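Local coordinates for hypothetical protein TTHA1785 (Thermus thermophilus, PDB 2EPG) that probably ligates broken RNA ends with GTP and manganese, joining 3'-phosphate or 2',3'-cyclic phosphate ends to 5'-hydroxyl ends, as other RtcB ligases do, at residues A[149-154]-A[165-170]; A[193-198]-A[250-255]; A[345-350]-A[361-366]. All blocks are in the same frame, centred on the assembly; numbering follows the deposited sequence.

The three contacts lie within the RtcB family region and follow one another along the chain, each closing before the next opens. Contact 1 joins the residues leading into helix 153-162 to helix 164-169. Contact 2 sets the start of helix 197-203 against the start of helix 250-265. Their centres are about 18 Å apart, and side chains of both touch the long helix 288-321. Contact 3 is about 32 Å from contact 1 and about 30 Å from contact 2, centre to centre. It ties the end of strand 332-347 to the loop after strand 360-361. Contacts 1 and 2 thus lie on the helical side, against that long helix, while contact 3 lies nearer the predicted GMP site.

Contact 1 (A[149-154]-A[165-170]); sequences VRFSKR and GWLVKR
Phe151 meets Trp166 and Leu167, neighbours on helix 164-169, through its CD1, CE1 and CZ atoms. Its CE1 lies 3.7 Å from CZ3 of Trp166, near the plane of the indole and at its edge. The two ring planes are turned by 78° and meet obliquely. Beside it, CZ of Phe151 meets CD2 of Leu167 at 3.5 Å. The tryptophan reaches across because its CG stands anti to the backbone N (chi1 -169°), which sends the six-membered ring toward Phe151. The indole NE1 has its own partner, Glu158 of helix 153-162. One indole face carries NH2 of Arg170, which also makes a weak hydrogen bond of 3.4 Å to the carbonyl O of Trp166. Just after Phe151, Ser152 is the N-cap of helix 153-162. Phe151 thus packs against helix 164-169 from just before helix 153-162, and Trp166 and Leu167 also touch Ile159 of that earlier helix. Replacing Phe151 with an alanine would probably open a gap beside the Trp166 edge and leave CD2 of Leu167 without this neighbour. The contact across the segments is wholly apolar, so it depends on shape and burial rather than on hydrogen bonds.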
loop_
_atom_site.group_PDB
_atom_site.type_symbol
_atom_site.label_atom_id
_atom_site.label_comp_id
_atom_site.label_asym_id
_atom_site.label_seq_id
_atom_site.Cartn_x
_atom_site.Cartn_y
_atom_site.Cartn_z
ATOM N N VAL A 149 -22.019 -8.137 11.825
ATOM C CA VAL A 149 -20.859 -8.568 12.594
ATOM C C VAL A 149 -20.438 -7.270 13.269
ATOM O O VAL A 149 -20.160 -6.278 12.595
ATOM C CB VAL A 149 -19.720 -9.056 11.670
ATOM C CG1 VAL A 149 -18.589 -9.632 12.496
ATOM C CG2 VAL A 149 -20.252 -10.088 10.696
ATOM N N ARG A 150 -20.403 -7.258 14.593
ATOM C CA ARG A 150 -20.053 -6.030 15.289
ATOM C C ARG A 150 -19.145 -6.261 16.484
ATOM O O ARG A 150 -19.207 -7.301 17.130
ATOM C CB ARG A 150 -21.338 -5.320 15.727
ATOM C CG ARG A 150 -22.288 -5.034 14.569
ATOM C CD ARG A 150 -23.688 -4.704 15.062
ATOM N NE ARG A 150 -24.647 -4.596 13.962
ATOM C CZ ARG A 150 -25.957 -4.408 14.121
ATOM N NH1 ARG A 150 -26.752 -4.322 13.060
ATOM N NH2 ARG A 150 -26.474 -4.307 15.341
ATOM N N PHE A 151 -18.303 -5.275 16.769
ATOM C CA PHE A 151 -17.366 -5.344 17.879
ATOM C C PHE A 151 -17.629 -4.218 18.880
ATOM O O PHE A 151 -18.159 -3.170 18.520
ATOM C CB PHE A 151 -15.935 -5.224 17.346
ATOM C CG PHE A 151 -15.559 -6.310 16.385
ATOM C CD1 PHE A 151 -15.137 -7.552 16.848
ATOM C CD2 PHE A 151 -15.670 -6.110 15.016
ATOM C CE1 PHE A 151 -14.833 -8.575 15.964
ATOM C CE2 PHE A 151 -15.369 -7.127 14.125
ATOM C CZ PHE A 151 -14.948 -8.367 14.604
ATOM N N SER A 152 -17.252 -4.438 20.133
ATOM C CA SER A 152 -17.429 -3.424 21.163
ATOM C C SER A 152 -16.289 -2.420 21.035
ATOM O O SER A 152 -15.279 -2.699 20.378
ATOM C CB SER A 152 -17.383 -4.066 22.546
ATOM O OG SER A 152 -16.091 -4.595 22.797
ATOM N N LYS A 153 -16.443 -1.256 21.657
ATOM C CA LYS A 153 -15.411 -0.233 21.606
ATOM C C LYS A 153 -14.112 -0.742 22.234
ATOM O O LYS A 153 -13.014 -0.372 21.810
ATOM C CB LYS A 153 -15.897 1.041 22.305
ATOM C CG LYS A 153 -16.569 0.800 23.645
ATOM C CD LYS A 153 -17.401 2.007 24.078
ATOM C CE LYS A 153 -18.309 1.665 25.260
ATOM N NZ LYS A 153 -19.100 2.845 25.726
ATOM N N ARG A 154 -14.226 -1.598 23.239
ATOM C CA ARG A 154 -13.027 -2.134 23.855
ATOM C C ARG A 154 -12.353 -3.088 22.866
ATOM O O ARG A 154 -11.132 -3.172 22.804
ATOM C CB ARG A 154 -13.349 -2.902 25.132
ATOM C CG ARG A 154 -12.092 -3.307 25.879
ATOM C CD ARG A 154 -12.343 -4.444 26.847
ATOM N NE ARG A 154 -12.801 -5.649 26.160
ATOM C CZ ARG A 154 -13.048 -6.805 26.769
ATOM N NH1 ARG A 154 -13.468 -7.852 26.064
ATOM N NH2 ARG A 154 -12.872 -6.920 28.082
ATOM N N GLY A 165 -3.947 -9.798 13.482
ATOM C CA GLY A 165 -3.854 -10.972 14.332
ATOM C C GLY A 165 -4.973 -11.095 15.359
ATOM O O GLY A 165 -5.354 -12.207 15.692
ATOM N N TRP A 166 -5.493 -9.973 15.866
ATOM C CA TRP A 166 -6.579 -10.012 16.860
ATOM C C TRP A 166 -7.766 -10.753 16.264
ATOM O O TRP A 166 -8.344 -11.629 16.902
ATOM C CB TRP A 166 -7.034 -8.593 17.247
ATOM C CG TRP A 166 -7.968 -8.524 18.459
ATOM C CD1 TRP A 166 -7.610 -8.291 19.760
ATOM C CD2 TRP A 166 -9.403 -8.673 18.463
ATOM N NE1 TRP A 166 -8.725 -8.283 20.567
ATOM C CE2 TRP A 166 -9.837 -8.516 19.797
ATOM C CE3 TRP A 166 -10.359 -8.924 17.468
ATOM C CZ2 TRP A 166 -11.188 -8.602 20.166
ATOM C CZ3 TRP A 166 -11.704 -9.011 17.830
ATOM C CH2 TRP A 166 -12.105 -8.850 19.174
ATOM N N LEU A 167 -8.121 -10.391 15.033
ATOM C CA LEU A 167 -9.236 -11.006 14.330
ATOM C C LEU A 167 -8.986 -12.476 13.999
ATOM O O LEU A 167 -9.885 -13.300 14.119
ATOM C CB LEU A 167 -9.527 -10.242 13.041
ATOM C CG LEU A 167 -10.166 -8.853 13.162
ATOM C CD1 LEU A 167 -10.203 -8.182 11.783
ATOM C CD2 LEU A 167 -11.574 -8.996 13.713
ATOM N N VAL A 168 -7.770 -12.802 13.568
ATOM C CA VAL A 168 -7.448 -14.181 13.232
ATOM C C VAL A 168 -7.583 -15.087 14.459
ATOM O O VAL A 168 -8.125 -16.186 14.366
ATOM C CB VAL A 168 -6.001 -14.303 12.696
ATOM C CG1 VAL A 168 -5.625 -15.777 12.540
ATOM C CG2 VAL A 168 -5.894 -13.570 11.377
ATOM N N LYS A 169 -7.063 -14.628 15.596
ATOM C CA LYS A 169 -7.135 -15.393 16.837
ATOM C C LYS A 169 -8.569 -15.598 17.316
ATOM O O LYS A 169 -8.811 -16.469 18.136
ATOM C CB LYS A 169 -6.302 -14.712 17.927
ATOM C CG LYS A 169 -4.807 -14.765 17.647
ATOM C CD LYS A 169 -4.009 -13.765 18.479
ATOM C CE LYS A 169 -4.181 -13.995 19.967
ATOM N NZ LYS A 169 -3.269 -13.107 20.724
ATOM N N ARG A 170 -9.521 -14.811 16.810
ATOM C CA ARG A 170 -10.924 -14.987 17.206
ATOM C C ARG A 170 -11.737 -15.671 16.119
ATOM O O ARG A 170 -12.959 -15.602 16.119
ATOM C CB ARG A 170 -11.602 -13.656 17.558
ATOM C CG ARG A 170 -11.450 -13.210 19.014
ATOM C CD ARG A 170 -10.098 -12.620 19.264
ATOM N NE ARG A 170 -9.843 -12.278 20.660
ATOM C CZ ARG A 170 -8.669 -11.823 21.088
ATOM N NH1 ARG A 170 -8.480 -11.529 22.361
ATOM N NH2 ARG A 170 -7.668 -11.663 20.225
#

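Contact 2 (A[193-198]-A[250-255]); sequences DKVSER and RGLGHQ
OG of Ser196 is held by two hydrogen bonds, one with the carboxylate of Asp259 and one from the N of Ala199, and it lies 4.1 Å from CG of Gln255. Ser196 is the N-cap of helix 197-203. The setting is a helix-to-helix contact, with the first turn of that helix against the first turns of helix 250-265. Asp259 also accepts from NE2 of Gln255, so one carboxylate links the helix start to the amide. Arg198 is extended from CG to NE and crosses the Gln255 side chain at about a right angle. The guanidinium and amide planes are 29° apart. NE2 of Gln255 sits 3.5 Å above one face of the Arg198 guanidinium, displaced toward its rim. The glutamine gets there by a bend at chi2 (57°), which takes CD out of the extended course from CA. OE1 of Gln255 receives a weak hydrogen bond from Arg202. NE of Arg198 lies 2.9 Å from the same OE1 of Gln255, but at too poor an angle for a bond. Deeper in, Val195 and Leu252 meet and both also touch helix 288-321. The Leu252 side chain is about 8 Å from that of Asp106, a predicted manganese ligand. In this apolar pair, CG1 of Val195 stands 4.3 Å from CD2 of Leu252.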
loop_
_atom_site.group_PDB
_atom_site.type_symbol
_atom_site.label_atom_id
_atom_site.label_comp_id
_atom_site.label_asym_id
_atom_site.label_seq_id
_atom_site.Cartn_x
_atom_site.Cartn_y
_atom_site.Cartn_z
ATOM N N ASP A 193 -4.925 5.715 22.466
ATOM C CA ASP A 193 -5.102 6.954 23.231
ATOM C C ASP A 193 -4.794 8.201 22.414
ATOM O O ASP A 193 -5.337 9.274 22.689
ATOM C CB ASP A 193 -4.221 6.957 24.485
ATOM C CG ASP A 193 -4.623 5.886 25.494
ATOM O OD1 ASP A 193 -3.802 5.578 26.389
ATOM O OD2 ASP A 193 -5.760 5.358 25.399
ATOM N N LYS A 194 -3.927 8.060 21.412
ATOM C CA LYS A 194 -3.530 9.179 20.559
ATOM C C LYS A 194 -4.471 9.351 19.369
ATOM O O LYS A 194 -4.319 10.274 18.565
ATOM C CB LYS A 194 -2.095 8.963 20.076
ATOM C CG LYS A 194 -1.127 8.554 21.195
ATOM C CD LYS A 194 -0.997 9.640 22.266
ATOM C CE LYS A 194 0.013 9.243 23.333
ATOM N NZ LYS A 194 0.483 10.433 24.086
ATOM N N VAL A 195 -5.441 8.456 19.251
ATOM C CA VAL A 195 -6.427 8.528 18.168
ATOM C C VAL A 195 -7.615 9.325 18.715
ATOM O O VAL A 195 -8.163 8.980 19.761
ATOM C CB VAL A 195 -6.880 7.113 17.761
ATOM C CG1 VAL A 195 -8.012 7.185 16.731
ATOM C CG2 VAL A 195 -5.693 6.335 17.211
ATOM N N SER A 196 -8.010 10.383 18.013
ATOM C CA SER A 196 -9.113 11.236 18.471
ATOM C C SER A 196 -10.435 10.499 18.513
ATOM O O SER A 196 -10.632 9.512 17.799
ATOM C CB SER A 196 -9.256 12.472 17.575
ATOM O OG SER A 196 -9.878 12.150 16.348
ATOM N N GLU A 197 -11.343 10.986 19.354
ATOM C CA GLU A 197 -12.662 10.374 19.491
ATOM C C GLU A 197 -13.330 10.350 18.144
ATOM O O GLU A 197 -13.952 9.367 17.766
ATOM C CB GLU A 197 -13.560 11.184 20.429
ATOM C CG GLU A 197 -13.029 11.383 21.817
ATOM C CD GLU A 197 -14.046 12.076 22.688
ATOM O OE1 GLU A 197 -15.079 11.445 22.982
ATOM O OE2 GLU A 197 -13.825 13.248 23.063
ATOM N N ARG A 198 -13.210 11.462 17.428
ATOM C CA ARG A 198 -13.813 11.593 16.117
ATOM C C ARG A 198 -13.294 10.529 15.143
ATOM O O ARG A 198 -14.075 9.921 14.407
ATOM C CB ARG A 198 -13.534 12.991 15.576
ATOM C CG ARG A 198 -14.061 13.237 14.191
ATOM C CD ARG A 198 -13.809 14.677 13.803
ATOM N NE ARG A 198 -14.271 14.969 12.452
ATOM C CZ ARG A 198 -14.347 16.199 11.953
ATOM N NH1 ARG A 198 -14.773 16.391 10.711
ATOM N NH2 ARG A 198 -14.013 17.238 12.709
ATOM N N ARG A 250 -10.131 3.570 6.157
ATOM C CA ARG A 250 -11.422 4.219 6.016
ATOM C C ARG A 250 -11.473 5.629 6.631
ATOM O O ARG A 250 -10.568 6.434 6.423
ATOM C CB ARG A 250 -12.474 3.298 6.622
ATOM C CG ARG A 250 -12.408 1.895 6.035
ATOM C CD ARG A 250 -13.047 1.786 4.638
ATOM N NE ARG A 250 -14.504 1.654 4.722
ATOM C CZ ARG A 250 -15.367 2.658 4.571
ATOM N NH1 ARG A 250 -16.673 2.433 4.687
ATOM N NH2 ARG A 250 -14.930 3.879 4.270
ATOM N N GLY A 251 -12.522 5.947 7.377
ATOM C CA GLY A 251 -12.583 7.288 7.941
ATOM C C GLY A 251 -11.621 7.572 9.084
ATOM O O GLY A 251 -11.243 8.722 9.330
ATOM N N LEU A 252 -11.225 6.515 9.786
ATOM C CA LEU A 252 -10.331 6.632 10.921
ATOM C C LEU A 252 -8.952 7.186 10.535
ATOM O O LEU A 252 -8.450 8.136 11.158
ATOM C CB LEU A 252 -10.226 5.261 11.582
ATOM C CG LEU A 252 -9.722 5.097 13.007
ATOM C CD1 LEU A 252 -10.279 3.803 13.571
ATOM C CD2 LEU A 252 -8.215 5.102 13.019
ATOM N N GLY A 253 -8.351 6.618 9.492
ATOM C CA GLY A 253 -7.042 7.080 9.071
ATOM C C GLY A 253 -7.067 8.484 8.506
ATOM O O GLY A 253 -6.163 9.288 8.740
ATOM N N HIS A 254 -8.110 8.784 7.749
ATOM C CA HIS A 254 -8.250 10.102 7.157
ATOM C C HIS A 254 -8.308 11.152 8.280
ATOM O O HIS A 254 -7.618 12.172 8.228
ATOM C CB HIS A 254 -9.532 10.147 6.322
ATOM C CG HIS A 254 -9.663 11.370 5.476
ATOM N ND1 HIS A 254 -9.224 11.421 4.170
ATOM C CD2 HIS A 254 -10.198 12.586 5.742
ATOM C CE1 HIS A 254 -9.487 12.615 3.665
ATOM N NE2 HIS A 254 -10.077 13.340 4.600
ATOM N N GLN A 255 -9.126 10.887 9.296
ATOM C CA GLN A 255 -9.283 11.816 10.415
ATOM C C GLN A 255 -7.972 12.006 11.165
ATOM O O GLN A 255 -7.607 13.124 11.492
ATOM C CB GLN A 255 -10.368 11.319 11.383
ATOM C CG GLN A 255 -10.822 12.364 12.409
ATOM C CD GLN A 255 -11.322 13.630 11.748
ATOM O OE1 GLN A 255 -12.228 13.585 10.930
ATOM N NE2 GLN A 255 -10.724 14.763 12.090
#

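Contact 3 (A[345-350]-A[361-366]); sequences EEHRGR and RAFGPG
The carboxylate of Glu345 faces two side chains of segment 361-366, Phe363 on one oxygen and Arg361 on the other. Its plane is turned 65° from the Phe363 ring. OE1 lies at the ring edge, near the ring plane, 3.8 Å from CZ of Phe363. The same oxygen takes a bond of 2.8 Å from NE2 of His347 on its anti lone pair, nearly in the imidazole plane. This bond helps fix the rotation of the imidazole, which Phe405 also meets edge-to-face. OE2 lies over the aliphatic part of Arg361, 3.5 Å from CD. The guanidinium is 58° from the carboxylate plane and does not touch it directly. A water bridges them, donating to OE2 of Glu345 at 2.7 Å and accepting from NH2 of Arg361 at 3.2 Å. A bend at chi3 (71°) folds the Arg361 side chain back, and CD1 of Phe363 lies 3.6 Å above the guanidinium plane of Arg361, over the centre of that group. OE2 also has a salt bridge to Arg356, so the buried charge is probably well balanced. Past His347, a type I' turn leads through Gly349 into strand 350-357, forming a beta hairpin. Glu345 and His347 pack on Val354 of that strand, while Phe363 rests on Met401 of helix 398-403. The contact thus joins the hairpin to the loop between strands 360-361 and 380-383.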
loop_
_atom_site.group_PDB
_atom_site.type_symbol
_atom_site.label_atom_id
_atom_site.label_comp_id
_atom_site.label_asym_id
_atom_site.label_seq_id
_atom_site.Cartn_x
_atom_site.Cartn_y
_atom_site.Cartn_z
ATOM N N GLU A 345 12.590 1.387 9.841
ATOM C CA GLU A 345 13.284 0.271 9.212
ATOM C C GLU A 345 14.802 0.449 9.291
ATOM O O GLU A 345 15.295 1.548 9.554
ATOM C CB GLU A 345 12.859 0.168 7.744
ATOM C CG GLU A 345 11.372 -0.079 7.530
ATOM C CD GLU A 345 10.967 -0.065 6.060
ATOM O OE1 GLU A 345 11.816 0.244 5.174
ATOM O OE2 GLU A 345 9.782 -0.360 5.790
ATOM N N GLU A 346 15.525 -0.646 9.082
ATOM C CA GLU A 346 16.983 -0.640 9.091
ATOM C C GLU A 346 17.477 -0.423 7.672
ATOM O O GLU A 346 17.200 -1.234 6.792
ATOM C CB GLU A 346 17.535 -1.980 9.575
ATOM C CG GLU A 346 17.240 -2.305 11.023
ATOM C CD GLU A 346 17.940 -1.359 11.980
ATOM O OE1 GLU A 346 17.244 -0.829 12.882
ATOM O OE2 GLU A 346 19.176 -1.153 11.826
ATOM N N HIS A 347 18.201 0.678 7.472
ATOM C CA HIS A 347 18.794 1.054 6.181
ATOM C C HIS A 347 20.109 1.762 6.509
ATOM O O HIS A 347 20.162 2.595 7.417
ATOM C CB HIS A 347 17.890 2.019 5.412
ATOM C CG HIS A 347 16.573 1.435 5.010
ATOM N ND1 HIS A 347 16.440 0.524 3.980
ATOM C CD2 HIS A 347 15.325 1.639 5.495
ATOM C CE1 HIS A 347 15.168 0.196 3.849
ATOM N NE2 HIS A 347 14.469 0.860 4.756
ATOM N N ARG A 348 21.165 1.410 5.780
ATOM C CA ARG A 348 22.497 1.987 5.966
ATOM C C ARG A 348 22.985 1.742 7.392
ATOM O O ARG A 348 23.619 2.604 8.008
ATOM C CB ARG A 348 22.450 3.482 5.683
ATOM C CG ARG A 348 21.639 3.849 4.450
ATOM C CD ARG A 348 22.516 4.334 3.319
ATOM N NE ARG A 348 21.760 4.513 2.088
ATOM C CZ ARG A 348 21.392 5.693 1.606
ATOM N NH1 ARG A 348 20.705 5.752 0.473
ATOM N NH2 ARG A 348 21.705 6.809 2.254
ATOM N N GLY A 349 22.663 0.564 7.916
ATOM C CA GLY A 349 23.054 0.204 9.265
ATOM C C GLY A 349 22.404 1.023 10.365
ATOM O O GLY A 349 22.837 0.956 11.509
ATOM N N ARG A 350 21.374 1.802 10.042
ATOM C CA ARG A 350 20.712 2.627 11.061
ATOM C C ARG A 350 19.191 2.482 11.046
ATOM O O ARG A 350 18.604 1.988 10.079
ATOM C CB ARG A 350 21.052 4.106 10.864
ATOM C CG ARG A 350 22.498 4.473 11.171
ATOM C CD ARG A 350 22.796 5.949 10.899
ATOM N NE ARG A 350 22.789 6.278 9.473
ATOM C CZ ARG A 350 23.669 5.812 8.583
ATOM N NH1 ARG A 350 23.581 6.168 7.310
ATOM N NH2 ARG A 350 24.642 4.991 8.960
ATOM N N ARG A 361 6.684 -1.105 0.181
ATOM C CA ARG A 361 7.893 -1.619 0.789
ATOM C C ARG A 361 8.126 -2.785 -0.157
ATOM O O ARG A 361 7.171 -3.419 -0.604
ATOM C CB ARG A 361 7.647 -2.156 2.203
ATOM C CG ARG A 361 8.931 -2.498 2.935
ATOM C CD ARG A 361 8.676 -3.271 4.230
ATOM N NE ARG A 361 8.226 -4.633 3.972
ATOM C CZ ARG A 361 8.055 -5.550 4.921
ATOM N NH1 ARG A 361 7.646 -6.774 4.609
ATOM N NH2 ARG A 361 8.286 -5.242 6.187
ATOM N N ALA A 362 9.379 -3.074 -0.462
ATOM C CA ALA A 362 9.668 -4.146 -1.406
ATOM C C ALA A 362 10.996 -4.794 -1.070
ATOM O O ALA A 362 11.976 -4.656 -1.817
ATOM C CB ALA A 362 9.697 -3.571 -2.819
ATOM N N PHE A 363 11.025 -5.483 0.070
ATOM C CA PHE A 363 12.227 -6.152 0.515
ATOM C C PHE A 363 12.683 -7.256 -0.441
ATOM O O PHE A 363 11.870 -7.894 -1.141
ATOM C CB PHE A 363 12.031 -6.679 1.936
ATOM C CG PHE A 363 12.059 -5.596 2.991
ATOM C CD1 PHE A 363 11.717 -5.879 4.309
ATOM C CD2 PHE A 363 12.409 -4.285 2.652
ATOM C CE1 PHE A 363 11.723 -4.876 5.277
ATOM C CE2 PHE A 363 12.423 -3.265 3.610
ATOM C CZ PHE A 363 12.077 -3.561 4.931
ATOM N N GLY A 364 13.995 -7.468 -0.478
ATOM C CA GLY A 364 14.553 -8.454 -1.386
ATOM C C GLY A 364 14.987 -9.771 -0.784
ATOM O O GLY A 364 14.875 -9.978 0.428
ATOM N N PRO A 365 15.516 -10.679 -1.621
ATOM C CA PRO A 365 15.993 -12.012 -1.221
ATOM C C PRO A 365 16.877 -11.975 0.025
ATOM O O PRO A 365 17.700 -11.080 0.182
ATOM C CB PRO A 365 16.753 -12.491 -2.459
ATOM C CG PRO A 365 15.969 -11.845 -3.592
ATOM C CD PRO A 365 15.769 -10.435 -3.055
ATOM N N GLY A 366 16.684 -12.944 0.915
ATOM C CA GLY A 366 17.475 -13.012 2.132
ATOM C C GLY A 366 17.026 -12.157 3.313
ATOM O O GLY A 366 17.514 -12.348 4.426
HETATM O O HOH W 1 8.633 -2.301 7.278
#